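Local atomic coordinates of putative primosome component (Streptococcus pyogenes serotype M3, PDB entry 2QGZ), a protein that probably binds ATP through a P-loop NTPase domain and, as a putative primosome component, is thought to load the replicative helicase onto DNA. Residues Ala103-Arg108 with Glu175-Lys180; Gln110-Pro115 with Thr185-Pro190; Met134-Ala139 with Phe292-Ala297; Gly154-Gly159 with Tyr257-Leu262; Asp210-Val215 with Gln238-Tyr243. All coordinates share one frame; numbering follows the deposited sequence.

Contact 1: Ala103-Arg108 with Glu175-Lys180; sequences AAISER and ELSEKK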
# COMPACT_ATOMS: atom_id res chain seq x y z
N ALA A 103 -18.39 -12.34 -6.28
CA ALA A 103 -17.91 -10.97 -6.44
C ALA A 103 -17.91 -10.28 -5.09
O ALA A 103 -17.77 -9.06 -5.00
CB ALA A 103 -18.81 -10.22 -7.41
N ALA A 104 -18.07 -11.08 -4.03
CA ALA A 104 -18.09 -10.56 -2.68
C ALA A 104 -16.69 -10.22 -2.19
O ALA A 104 -16.49 -9.21 -1.52
CB ALA A 104 -18.75 -11.56 -1.74
N ILE A 105 -15.71 -11.06 -2.51
CA ILE A 105 -14.34 -10.82 -2.07
C ILE A 105 -13.79 -9.59 -2.78
O ILE A 105 -12.99 -8.84 -2.23
CB ILE A 105 -13.41 -12.03 -2.36
CG1 ILE A 105 -13.36 -12.31 -3.86
CG2 ILE A 105 -13.92 -13.26 -1.61
CD1 ILE A 105 -12.55 -13.56 -4.21
N SER A 106 -14.24 -9.38 -4.01
CA SER A 106 -13.81 -8.25 -4.80
C SER A 106 -14.31 -6.92 -4.24
O SER A 106 -13.61 -5.92 -4.30
CB SER A 106 -14.29 -8.42 -6.24
OG SER A 106 -13.83 -7.36 -7.05
N GLU A 107 -15.52 -6.92 -3.69
CA GLU A 107 -16.11 -5.69 -3.14
C GLU A 107 -15.52 -5.23 -1.81
O GLU A 107 -15.71 -4.08 -1.41
CB GLU A 107 -17.63 -5.85 -2.99
CG GLU A 107 -18.06 -6.83 -1.91
CD GLU A 107 -19.55 -6.77 -1.63
OE1 GLU A 107 -20.02 -5.71 -1.18
OE2 GLU A 107 -20.25 -7.79 -1.87
N ARG A 108 -14.80 -6.12 -1.11
CA ARG A 108 -14.18 -5.75 0.16
C ARG A 108 -12.93 -4.89 -0.09
O ARG A 108 -12.33 -4.37 0.86
CB ARG A 108 -13.73 -6.99 0.94
CG ARG A 108 -14.81 -7.97 1.30
CD ARG A 108 -14.34 -8.84 2.45
NE ARG A 108 -15.31 -9.88 2.81
CZ ARG A 108 -15.52 -10.98 2.10
NH1 ARG A 108 -14.84 -11.23 0.99
NH2 ARG A 108 -16.44 -11.85 2.52
N GLU A 175 -6.30 -11.71 -1.91
CA GLU A 175 -6.15 -12.95 -1.17
C GLU A 175 -6.61 -12.76 0.29
O GLU A 175 -7.16 -13.68 0.90
CB GLU A 175 -4.70 -13.41 -1.23
CG GLU A 175 -4.46 -14.84 -0.83
CD GLU A 175 -5.00 -15.85 -1.83
OE1 GLU A 175 -5.15 -15.51 -3.03
OE2 GLU A 175 -5.27 -17.00 -1.42
N LEU A 176 -6.38 -11.57 0.84
CA LEU A 176 -6.80 -11.27 2.20
C LEU A 176 -8.32 -11.28 2.29
O LEU A 176 -8.90 -11.74 3.27
CB LEU A 176 -6.29 -9.90 2.65
CG LEU A 176 -4.91 -9.89 3.32
CD1 LEU A 176 -4.53 -8.47 3.68
CD2 LEU A 176 -4.94 -10.76 4.55
N SER A 177 -8.97 -10.76 1.25
CA SER A 177 -10.42 -10.74 1.22
C SER A 177 -10.98 -12.13 1.00
O SER A 177 -12.03 -12.47 1.55
CB SER A 177 -10.91 -9.82 0.11
OG SER A 177 -12.30 -9.97 -0.07
N GLU A 178 -10.29 -12.95 0.22
CA GLU A 178 -10.77 -14.31 -0.06
C GLU A 178 -10.54 -15.29 1.08
O GLU A 178 -11.45 -16.02 1.47
CB GLU A 178 -10.14 -14.86 -1.34
CG GLU A 178 -10.59 -16.29 -1.65
CD GLU A 178 -10.10 -16.80 -3.00
OE1 GLU A 178 -10.52 -17.91 -3.40
OE2 GLU A 178 -9.31 -16.09 -3.67
N LYS A 179 -9.32 -15.33 1.61
CA LYS A 179 -9.02 -16.25 2.69
C LYS A 179 -9.59 -15.76 4.01
O LYS A 179 -10.35 -16.46 4.66
CB LYS A 179 -7.51 -16.46 2.80
CG LYS A 179 -6.96 -17.21 1.59
CD LYS A 179 -7.66 -18.55 1.47
CE LYS A 179 -7.36 -19.23 0.16
NZ LYS A 179 -7.95 -20.61 0.12
N LYS A 180 -9.20 -14.55 4.40
CA LYS A 180 -9.71 -13.95 5.61
C LYS A 180 -10.87 -13.11 5.08
O LYS A 180 -11.15 -13.15 3.87
CB LYS A 180 -8.65 -13.06 6.23
CG LYS A 180 -7.32 -13.78 6.50
CD LYS A 180 -7.53 -14.99 7.38
CE LYS A 180 -6.27 -15.34 8.15
NZ LYS A 180 -5.12 -15.62 7.27

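Contact 2: Gln110-Pro115 with Thr185-Pro190; sequences QLVSLP and TLLHFP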
# COMPACT_ATOMS: atom_id res chain seq x y z
N GLN A 110 -11.59 -1.61 -1.31
CA GLN A 110 -11.90 -0.23 -1.65
C GLN A 110 -10.78 0.42 -2.47
O GLN A 110 -9.60 0.24 -2.17
CB GLN A 110 -12.14 0.58 -0.37
CG GLN A 110 -13.47 0.30 0.32
CD GLN A 110 -13.61 -1.14 0.79
OE1 GLN A 110 -14.50 -1.88 0.33
NE2 GLN A 110 -12.74 -1.56 1.71
N LEU A 111 -11.17 1.15 -3.50
CA LEU A 111 -10.21 1.83 -4.36
C LEU A 111 -10.39 3.33 -4.26
O LEU A 111 -11.51 3.82 -4.10
CB LEU A 111 -10.40 1.42 -5.82
CG LEU A 111 -10.31 -0.04 -6.24
CD1 LEU A 111 -10.59 -0.12 -7.73
CD2 LEU A 111 -8.94 -0.61 -5.93
N VAL A 112 -9.29 4.06 -4.35
CA VAL A 112 -9.32 5.51 -4.29
C VAL A 112 -8.41 6.03 -5.39
O VAL A 112 -7.18 5.98 -5.26
CB VAL A 112 -8.83 6.05 -2.93
CG1 VAL A 112 -8.71 7.57 -2.98
CG2 VAL A 112 -9.81 5.64 -1.82
N SER A 113 -9.02 6.49 -6.47
CA SER A 113 -8.30 7.04 -7.62
C SER A 113 -7.42 6.01 -8.31
O SER A 113 -6.27 6.29 -8.66
CB SER A 113 -7.47 8.24 -7.18
OG SER A 113 -8.28 9.16 -6.47
N LEU A 114 -7.97 4.82 -8.52
CA LEU A 114 -7.27 3.73 -9.20
C LEU A 114 -8.27 2.99 -10.09
O LEU A 114 -9.43 2.81 -9.71
CB LEU A 114 -6.66 2.76 -8.17
CG LEU A 114 -5.45 3.23 -7.35
CD1 LEU A 114 -5.14 2.23 -6.25
CD2 LEU A 114 -4.24 3.40 -8.26
N PRO A 115 -7.84 2.57 -11.29
CA PRO A 115 -8.76 1.86 -12.18
C PRO A 115 -9.36 0.61 -11.54
O PRO A 115 -8.76 0.00 -10.65
CB PRO A 115 -7.88 1.54 -13.40
CG PRO A 115 -6.49 1.50 -12.83
CD PRO A 115 -6.49 2.67 -11.88
N THR A 185 -7.81 -1.11 1.45
CA THR A 185 -8.00 0.08 0.65
C THR A 185 -6.73 0.33 -0.12
O THR A 185 -5.64 0.41 0.46
CB THR A 185 -8.32 1.32 1.50
OG1 THR A 185 -9.59 1.15 2.14
CG2 THR A 185 -8.37 2.56 0.62
N LEU A 186 -6.86 0.43 -1.44
CA LEU A 186 -5.74 0.70 -2.33
C LEU A 186 -5.94 2.16 -2.72
O LEU A 186 -6.96 2.52 -3.29
CB LEU A 186 -5.82 -0.20 -3.55
CG LEU A 186 -5.83 -1.70 -3.23
CD1 LEU A 186 -6.36 -2.49 -4.41
CD2 LEU A 186 -4.43 -2.14 -2.88
N LEU A 187 -4.96 2.99 -2.41
CA LEU A 187 -5.08 4.41 -2.67
C LEU A 187 -3.91 4.99 -3.47
O LEU A 187 -2.75 4.75 -3.14
CB LEU A 187 -5.22 5.12 -1.32
CG LEU A 187 -5.12 6.63 -1.18
CD1 LEU A 187 -5.88 7.05 0.07
CD2 LEU A 187 -3.65 7.06 -1.09
N HIS A 188 -4.22 5.73 -4.52
CA HIS A 188 -3.17 6.35 -5.33
C HIS A 188 -2.86 7.68 -4.64
O HIS A 188 -3.57 8.66 -4.83
CB HIS A 188 -3.66 6.59 -6.76
CG HIS A 188 -2.59 7.05 -7.69
ND1 HIS A 188 -2.62 8.28 -8.32
CD2 HIS A 188 -1.44 6.45 -8.08
CE1 HIS A 188 -1.53 8.41 -9.07
NE2 HIS A 188 -0.80 7.32 -8.94
N PHE A 189 -1.78 7.69 -3.86
CA PHE A 189 -1.39 8.88 -3.10
C PHE A 189 -1.38 10.22 -3.83
O PHE A 189 -2.03 11.17 -3.39
CB PHE A 189 -0.03 8.67 -2.42
CG PHE A 189 0.26 9.71 -1.38
CD1 PHE A 189 -0.48 9.75 -0.20
CD2 PHE A 189 1.23 10.68 -1.60
CE1 PHE A 189 -0.26 10.76 0.74
CE2 PHE A 189 1.46 11.70 -0.66
CZ PHE A 189 0.71 11.73 0.50
N PRO A 190 -0.63 10.33 -4.94
CA PRO A 190 -0.59 11.60 -5.68
C PRO A 190 -1.97 12.21 -5.95
O PRO A 190 -2.14 13.43 -5.90
CB PRO A 190 0.15 11.23 -6.96
CG PRO A 190 1.12 10.18 -6.48
CD PRO A 190 0.25 9.33 -5.58

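Contact 3: Met134-Ala139 with Phe292-Ala297; sequences MEAFSA and FHLEGA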
# COMPACT_ATOMS: atom_id res chain seq x y z
N MET A 134 10.80 -13.28 -5.76
CA MET A 134 10.66 -14.48 -4.95
C MET A 134 10.55 -14.01 -3.50
O MET A 134 9.70 -14.46 -2.75
CB MET A 134 11.90 -15.35 -5.10
CG MET A 134 11.64 -16.85 -5.22
SD MET A 134 13.19 -17.73 -5.61
CE MET A 134 13.40 -17.33 -7.37
N GLU A 135 11.43 -13.08 -3.13
CA GLU A 135 11.46 -12.52 -1.78
C GLU A 135 10.18 -11.74 -1.47
O GLU A 135 9.53 -12.00 -0.46
CB GLU A 135 12.69 -11.62 -1.61
CG GLU A 135 14.00 -12.36 -1.47
CD GLU A 135 15.23 -11.44 -1.49
OE1 GLU A 135 15.58 -10.92 -2.57
OE2 GLU A 135 15.83 -11.22 -0.41
N ALA A 136 9.82 -10.80 -2.34
CA ALA A 136 8.62 -10.00 -2.13
C ALA A 136 7.35 -10.86 -2.09
O ALA A 136 6.49 -10.67 -1.24
CB ALA A 136 8.49 -8.93 -3.22
N PHE A 137 7.25 -11.83 -3.00
CA PHE A 137 6.09 -12.71 -3.05
C PHE A 137 6.03 -13.53 -1.77
O PHE A 137 4.97 -13.75 -1.18
CB PHE A 137 6.20 -13.63 -4.26
CG PHE A 137 4.95 -14.39 -4.56
CD1 PHE A 137 3.84 -13.74 -5.08
CD2 PHE A 137 4.90 -15.77 -4.35
CE1 PHE A 137 2.69 -14.45 -5.39
CE2 PHE A 137 3.75 -16.49 -4.67
CZ PHE A 137 2.65 -15.83 -5.19
N SER A 138 7.19 -13.98 -1.33
CA SER A 138 7.31 -14.76 -0.11
C SER A 138 6.77 -13.95 1.08
O SER A 138 6.02 -14.48 1.91
CB SER A 138 8.79 -15.12 0.10
OG SER A 138 9.02 -15.75 1.34
N ALA A 139 7.13 -12.67 1.16
CA ALA A 139 6.67 -11.82 2.26
C ALA A 139 5.16 -11.53 2.19
O ALA A 139 4.50 -11.42 3.22
CB ALA A 139 7.43 -10.51 2.26
N PHE A 292 11.61 -3.23 0.34
CA PHE A 292 11.87 -4.34 -0.60
C PHE A 292 12.10 -3.77 -1.99
O PHE A 292 11.26 -3.02 -2.50
CB PHE A 292 10.68 -5.31 -0.69
CG PHE A 292 10.65 -6.37 0.38
CD1 PHE A 292 10.32 -6.05 1.70
CD2 PHE A 292 10.92 -7.69 0.07
CE1 PHE A 292 10.26 -7.04 2.68
CE2 PHE A 292 10.87 -8.68 1.04
CZ PHE A 292 10.54 -8.36 2.35
N HIS A 293 13.23 -4.09 -2.60
CA HIS A 293 13.51 -3.62 -3.94
C HIS A 293 12.95 -4.66 -4.91
O HIS A 293 13.29 -5.84 -4.83
CB HIS A 293 15.01 -3.45 -4.18
CG HIS A 293 15.35 -2.74 -5.46
ND1 HIS A 293 16.62 -2.67 -5.97
CD2 HIS A 293 14.56 -2.04 -6.31
CE1 HIS A 293 16.62 -1.97 -7.09
NE2 HIS A 293 15.38 -1.57 -7.32
N LEU A 294 12.08 -4.21 -5.80
CA LEU A 294 11.46 -5.10 -6.77
C LEU A 294 12.00 -4.83 -8.17
O LEU A 294 12.11 -3.68 -8.59
CB LEU A 294 9.95 -4.91 -6.75
CG LEU A 294 9.13 -6.01 -7.42
CD1 LEU A 294 9.18 -7.25 -6.54
CD2 LEU A 294 7.68 -5.56 -7.59
N GLU A 295 12.34 -5.88 -8.89
CA GLU A 295 12.84 -5.72 -10.25
C GLU A 295 12.10 -6.63 -11.22
O GLU A 295 11.57 -7.68 -10.84
CB GLU A 295 14.35 -6.02 -10.31
CG GLU A 295 15.14 -5.25 -9.26
CD GLU A 295 16.64 -5.34 -9.47
OE1 GLU A 295 17.17 -4.59 -10.33
OE2 GLU A 295 17.29 -6.16 -8.79
N GLY A 296 12.07 -6.22 -12.49
CA GLY A 296 11.42 -7.01 -13.51
C GLY A 296 9.95 -6.69 -13.67
O GLY A 296 9.21 -6.59 -12.69
N ALA A 297 9.52 -6.53 -14.91
CA ALA A 297 8.13 -6.23 -15.20
C ALA A 297 7.29 -7.50 -15.04
O ALA A 297 7.81 -8.61 -14.99
CB ALA A 297 7.98 -5.69 -16.62

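Contact 4: Gly154-Gly159 with Tyr257-Leu262; sequences GLYLYG and YSFADL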
# COMPACT_ATOMS: atom_id res chain seq x y z
N GLY A 154 3.87 -3.89 7.37
CA GLY A 154 3.53 -3.94 5.96
C GLY A 154 4.80 -3.94 5.14
O GLY A 154 5.89 -4.16 5.66
N LEU A 155 4.66 -3.69 3.85
CA LEU A 155 5.81 -3.65 2.96
C LEU A 155 5.93 -2.32 2.22
O LEU A 155 4.93 -1.68 1.90
CB LEU A 155 5.74 -4.77 1.93
CG LEU A 155 6.18 -6.18 2.31
CD1 LEU A 155 5.26 -6.78 3.36
CD2 LEU A 155 6.17 -7.05 1.06
N TYR A 156 7.17 -1.90 1.99
CA TYR A 156 7.46 -0.69 1.24
C TYR A 156 8.14 -1.24 -0.02
O TYR A 156 9.31 -1.64 0.02
CB TYR A 156 8.40 0.23 2.03
CG TYR A 156 8.82 1.51 1.31
CD1 TYR A 156 9.88 1.50 0.40
CD2 TYR A 156 8.17 2.72 1.55
CE1 TYR A 156 10.29 2.66 -0.24
CE2 TYR A 156 8.57 3.89 0.91
CZ TYR A 156 9.63 3.86 0.02
OH TYR A 156 10.05 5.01 -0.61
N LEU A 157 7.38 -1.31 -1.12
CA LEU A 157 7.89 -1.83 -2.38
C LEU A 157 8.32 -0.72 -3.31
O LEU A 157 7.51 0.11 -3.71
CB LEU A 157 6.81 -2.64 -3.12
CG LEU A 157 6.49 -4.05 -2.67
CD1 LEU A 157 5.41 -4.64 -3.56
CD2 LEU A 157 7.75 -4.89 -2.75
N TYR A 158 9.58 -0.72 -3.69
CA TYR A 158 10.02 0.32 -4.60
C TYR A 158 10.79 -0.27 -5.78
O TYR A 158 11.39 -1.34 -5.68
CB TYR A 158 10.86 1.35 -3.84
CG TYR A 158 12.29 0.95 -3.62
CD1 TYR A 158 13.28 1.30 -4.54
CD2 TYR A 158 12.67 0.23 -2.49
CE1 TYR A 158 14.61 0.95 -4.34
CE2 TYR A 158 13.99 -0.13 -2.28
CZ TYR A 158 14.96 0.23 -3.21
OH TYR A 158 16.27 -0.13 -3.03
N GLY A 159 10.75 0.44 -6.90
CA GLY A 159 11.44 -0.01 -8.10
C GLY A 159 10.97 0.82 -9.29
O GLY A 159 10.20 1.77 -9.11
N TYR A 257 11.24 5.39 -5.35
CA TYR A 257 12.43 5.65 -4.54
C TYR A 257 12.53 4.75 -3.31
O TYR A 257 11.52 4.35 -2.73
CB TYR A 257 12.43 7.10 -4.05
CG TYR A 257 12.10 8.13 -5.11
CD1 TYR A 257 13.01 8.43 -6.13
CD2 TYR A 257 10.87 8.78 -5.11
CE1 TYR A 257 12.70 9.37 -7.12
CE2 TYR A 257 10.54 9.71 -6.09
CZ TYR A 257 11.46 10.00 -7.09
OH TYR A 257 11.13 10.91 -8.07
N SER A 258 13.76 4.46 -2.91
CA SER A 258 14.03 3.66 -1.73
C SER A 258 13.83 4.61 -0.55
O SER A 258 13.55 5.79 -0.75
CB SER A 258 15.48 3.18 -1.74
OG SER A 258 16.37 4.28 -1.62
N PHE A 259 13.98 4.10 0.68
CA PHE A 259 13.82 4.94 1.86
C PHE A 259 14.71 6.17 1.76
O PHE A 259 14.23 7.31 1.75
CB PHE A 259 14.19 4.18 3.13
CG PHE A 259 13.10 3.29 3.64
CD1 PHE A 259 11.76 3.55 3.36
CD2 PHE A 259 13.41 2.20 4.45
CE1 PHE A 259 10.75 2.75 3.87
CE2 PHE A 259 12.41 1.39 4.97
CZ PHE A 259 11.08 1.67 4.67
N ALA A 260 16.02 5.93 1.68
CA ALA A 260 17.01 6.98 1.60
C ALA A 260 16.76 7.99 0.48
O ALA A 260 16.92 9.19 0.69
CB ALA A 260 18.40 6.37 1.45
N ASP A 261 16.37 7.50 -0.69
CA ASP A 261 16.10 8.37 -1.83
C ASP A 261 14.79 9.15 -1.66
O ASP A 261 14.67 10.28 -2.14
CB ASP A 261 16.03 7.57 -3.13
CG ASP A 261 17.39 7.42 -3.82
OD1 ASP A 261 18.30 6.79 -3.24
OD2 ASP A 261 17.53 7.94 -4.95
N LEU A 262 13.82 8.54 -0.99
CA LEU A 262 12.53 9.20 -0.78
C LEU A 262 12.70 10.39 0.14
O LEU A 262 12.14 11.46 -0.08
CB LEU A 262 11.51 8.24 -0.18
CG LEU A 262 10.17 8.90 0.14
CD1 LEU A 262 9.57 9.48 -1.14
CD2 LEU A 262 9.22 7.89 0.78

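Contact 5: Asp210-Val215 with Gln238-Tyr243; sequences DAVKNV and QVILQY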
# COMPACT_ATOMS: atom_id res chain seq x y z
N ASP A 210 -11.30 9.90 6.91
CA ASP A 210 -11.79 8.99 7.94
C ASP A 210 -12.06 7.60 7.38
O ASP A 210 -11.97 6.61 8.09
CB ASP A 210 -13.06 9.52 8.59
CG ASP A 210 -12.79 10.25 9.89
OD1 ASP A 210 -11.96 9.75 10.68
OD2 ASP A 210 -13.42 11.30 10.12
N ALA A 211 -12.40 7.55 6.10
CA ALA A 211 -12.68 6.27 5.45
C ALA A 211 -11.37 5.58 5.12
O ALA A 211 -11.35 4.42 4.72
CB ALA A 211 -13.49 6.50 4.18
N VAL A 212 -10.27 6.29 5.29
CA VAL A 212 -8.96 5.78 4.96
C VAL A 212 -8.06 5.41 6.14
O VAL A 212 -7.39 4.38 6.11
CB VAL A 212 -8.23 6.80 4.04
CG1 VAL A 212 -6.74 6.61 4.09
CG2 VAL A 212 -8.75 6.65 2.62
N LYS A 213 -8.04 6.24 7.18
CA LYS A 213 -7.15 5.96 8.30
C LYS A 213 -7.49 4.77 9.18
O LYS A 213 -6.60 4.22 9.82
CB LYS A 213 -7.00 7.21 9.17
CG LYS A 213 -8.22 7.61 9.98
CD LYS A 213 -7.82 8.65 11.01
CE LYS A 213 -9.02 9.26 11.72
NZ LYS A 213 -9.89 8.23 12.34
N ASN A 214 -8.75 4.36 9.23
CA ASN A 214 -9.08 3.24 10.09
C ASN A 214 -9.32 1.90 9.39
O ASN A 214 -9.74 0.94 10.03
CB ASN A 214 -10.29 3.58 10.98
CG ASN A 214 -10.40 2.67 12.20
OD1 ASN A 214 -9.44 2.50 12.95
ND2 ASN A 214 -11.59 2.08 12.41
N VAL A 215 -9.04 1.81 8.09
CA VAL A 215 -9.23 0.54 7.40
C VAL A 215 -8.21 -0.48 7.91
O VAL A 215 -7.08 -0.13 8.24
CB VAL A 215 -9.09 0.69 5.88
CG1 VAL A 215 -10.20 1.60 5.35
CG2 VAL A 215 -7.71 1.23 5.52
N GLN A 238 1.16 12.57 7.55
CA GLN A 238 1.78 12.47 8.87
C GLN A 238 0.77 12.02 9.93
O GLN A 238 1.07 11.16 10.75
CB GLN A 238 2.40 13.81 9.24
CG GLN A 238 3.51 13.74 10.29
CD GLN A 238 2.99 13.50 11.69
OE1 GLN A 238 3.61 12.79 12.48
NE2 GLN A 238 1.85 14.11 12.01
N VAL A 239 -0.43 12.59 9.90
CA VAL A 239 -1.44 12.24 10.89
C VAL A 239 -2.01 10.85 10.65
O VAL A 239 -2.22 10.09 11.59
CB VAL A 239 -2.58 13.27 10.91
CG1 VAL A 239 -3.53 12.98 12.08
CG2 VAL A 239 -2.01 14.66 11.05
N ILE A 240 -2.26 10.51 9.38
CA ILE A 240 -2.79 9.20 9.06
C ILE A 240 -1.78 8.15 9.51
O ILE A 240 -2.15 7.17 10.15
CB ILE A 240 -3.04 9.04 7.53
CG1 ILE A 240 -4.30 9.81 7.13
CG2 ILE A 240 -3.17 7.56 7.16
CD1 ILE A 240 -4.55 9.81 5.63
N LEU A 241 -0.51 8.35 9.18
CA LEU A 241 0.50 7.38 9.57
C LEU A 241 0.60 7.30 11.09
O LEU A 241 0.63 6.21 11.67
CB LEU A 241 1.85 7.74 8.94
CG LEU A 241 2.28 6.98 7.67
CD1 LEU A 241 1.08 6.51 6.85
CD2 LEU A 241 3.20 7.87 6.83
N GLN A 242 0.63 8.46 11.74
CA GLN A 242 0.72 8.53 13.20
C GLN A 242 -0.40 7.71 13.83
O GLN A 242 -0.17 6.90 14.72
CB GLN A 242 0.60 9.97 13.66
CG GLN A 242 0.59 10.15 15.15
CD GLN A 242 0.54 11.61 15.54
OE1 GLN A 242 1.06 12.00 16.58
NE2 GLN A 242 -0.10 12.42 14.71
N TYR A 243 -1.62 7.92 13.36
CA TYR A 243 -2.76 7.20 13.88
C TYR A 243 -2.68 5.69 13.63
O TYR A 243 -3.08 4.90 14.49
CB TYR A 243 -4.04 7.76 13.25
CG TYR A 243 -5.27 6.93 13.53
CD1 TYR A 243 -5.66 5.92 12.66
CD2 TYR A 243 -6.06 7.18 14.65
CE1 TYR A 243 -6.81 5.16 12.90
CE2 TYR A 243 -7.21 6.44 14.91
CZ TYR A 243 -7.58 5.43 14.03
OH TYR A 243 -8.71 4.68 14.28

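Contact 1: Ala103-Arg108 with Glu175-Lys180
S177 reaches from its helix into a notch formed by I105 and R108, and its OG is the meeting point of the contact. OG donates to I105 O at 2.5 Å, in the plane of that carbonyl and on a lone pair. It also accepts from R108 NH1 at 3.0 Å, with an N-H...O angle of 155° and OG only 11° out of the guanidinium plane. OG, anti to the backbone N (chi1 170°), is thereby directed at I105 O and R108 NH1. The R108 chain is extended from CG to NE and passes alongside this hydroxyl, with R108 CD 3.4 Å from S177 OG. Packing is close here: I105 CB lies 3.3 Å from S177 OG, and S177 is buried. Toward E178, which is solvent-exposed, the fit is looser. The I105 and E178 side chains lie side by side, pointing the same way; I105 CG2 meets E178 CA at 3.7 Å, while I105 CD1 comes no nearer than 4.0 Å to E178 CB. The contact joins the short, weakly bonded helix 104-107 to the C-terminal end of helix 165-179. Its chemistry implies that one serine hydroxyl, acting as donor and acceptor, settles both the I105 carbonyl and an arginine N-H.

Contact 2: Gln110-Pro115 with Thr185-Pro190
Q110-V112 and T185-H188 pair as neighbouring parallel strands, their short axes 4.7 Å apart and 7° from parallel, with Q110 opposite T185, L111 opposite L186 and V112 opposite L187. Three backbone bonds fix this register: L186 N to Q110 O (2.8 Å), V112 N to L186 O (3.0 Å) and H188 N to V112 O (3.1 Å), the last almost straight at 175°. L186 thus uses both its N-H and its carbonyl toward the same strand, as parallel pairing requires. On one face L111 and L186 lie side by side, pointing the same way, and L111 CD2 touches L186 CD1 at 3.5 Å. L114, beyond the strand end, folds back over this face and brings its CD1 to 3.7 Å from L186 CB. On the other face V112 and L187 run alongside each other, CB to CB at 4.1 Å, next to T185, whose side chain crosses that of Q110 at about a right angle. At the C-terminal end H188 CB lies 3.2 Å from S113 O, and L114 CD2 meets the same CB, the two side chains crossing at about a right angle. H188 is the N-cap residue of helix 189-197; its ND1 bonds S191 OG, and NE2 makes a weak bond to D222. Strand 109-112 borders the six-stranded parallel sheet and strand 184-188 is the next in, an arrangement typical of the alpha/beta core of P-loop NTPases.

Contact 3: Met134-Ala139 with Phe292-Ala297
A136 and F292 bring the two backbones closest, CA to CA 6.7 Å, where a turn of helix 134-139 passes F292 of edge strand 289-293, and no hydrogen bond links them. Side chains bridge the gap. F292 lays its ring obliquely against the helix: CD2 is 3.9 Å from A136 CA, CE2 is 3.9 Å from E135 O, and CZ meets A139 CB at 3.8 Å. Its CB points toward the helix, and CG stands anti to the carbonyl carbon, beside the backbone N (chi1 -84°). The two small alanines, one turn apart, let the ring come close to the helix backbone. Two residues on, L294 brings CD1 to 3.8 Å from A136 CB, so that methyl sits between the two segments. The same helix face also receives L157 of strand 154-158 against A136, and L155 against A139. Helix 131-146 therefore packs across two adjacent strands, 289-293 and 154-158, while L168 of helix 165-179 touches A136 from the neighbouring helix.

Contact 4: Gly154-Gly159 with Tyr257-Leu262
Y156 OH donates to Y257 O at 2.7 Å, the shortest polar bond of the contact; the hydroxyl stands above the carbonyl plane, 41° out of it, with a C=O...O angle of 138°. S255 OG is a second, weak partner of this hydroxyl. CG of Y156 stands anti to the backbone N. F259 CE1 sits over one face of the phenol ring, offset toward the rim, 3.4 Å from Y156 CG. The pair is oblique, its planes 47° apart and centroids 4.5 Å apart. At the ring edge L262 CD2 comes to 3.3 Å from Y156 OH. Strand 154-158 leads into G159, first residue of a probable P-loop (Walker A), so the contact sets the strand before that loop against the start of helix 259-263. S258 is that helix's N-cap, its OG accepting a weak bond from D261 N. Its CB makes a CH-pi contact over the Y158 ring, 3.6 Å from the centroid, while H293 stacks with the same ring.

Contact 5: Asp210-Val215 with Gln238-Tyr243
K213 and Y243 cross at about a right angle, the lysine chain lying over one face of the tyrosine ring. The contact joins the short, weakly bonded helix 210-213 to helix 237-247, two elements beside the parallel sheet of a P-loop NTPase-like fold. CD of K213 makes the CH-pi contact, 4.0 Å from the Y243 ring centroid and 15° off its normal. CG of K213 occupies the crowded position between its backbone N and carbonyl carbon, and the chain bends at its end, where chi4 places NZ. NZ then sits 4.3 Å from the same centroid, still over the face, in a cation-pi arrangement. D210 OD1 also reaches NZ at 3.1 Å, a salt bridge whose hydrogen bond is weak, so the ammonium group probably feels both the carboxylate and the ring. N214 approaches the ring differently, at the edge: its OD1 lies in the ring plane, and the amide and ring planes are 68° apart. The apolar part is looser: the V212 and I240 side chains meet at an oblique angle, CG1 to CD1 4.2 Å. R244, next in helix 237-247, bonds the backbone carbonyl oxygens of K213 and V215 through NH1, which adds a second polar link from the same helix. Y243 OH donates to N214 OD1 at 2.7 Å, standing 57° out of the amide carbonyl plane.

From the N terminus, contact 1 brings the short helix 104-107 to the end of helix 165-179, and contact 2 joins the strands that directly follow these two elements. Contacts 1 and 2 cross, since their segments alternate. Contact 3 starts later, on helix 131-146, and crosses both; it closes only at the C-terminal strand 289-293. Contact 4, from strand 154-158 to helix 259-263, nests within contact 3 and also crosses contacts 1 and 2. Contact 5 nests within contact 4 and follows contacts 1 and 2 in series. Contacts 3 and 4 meet at adjacent strands, F292 N to Y156 O; contacts 2 and 5 touch through T185 and V215.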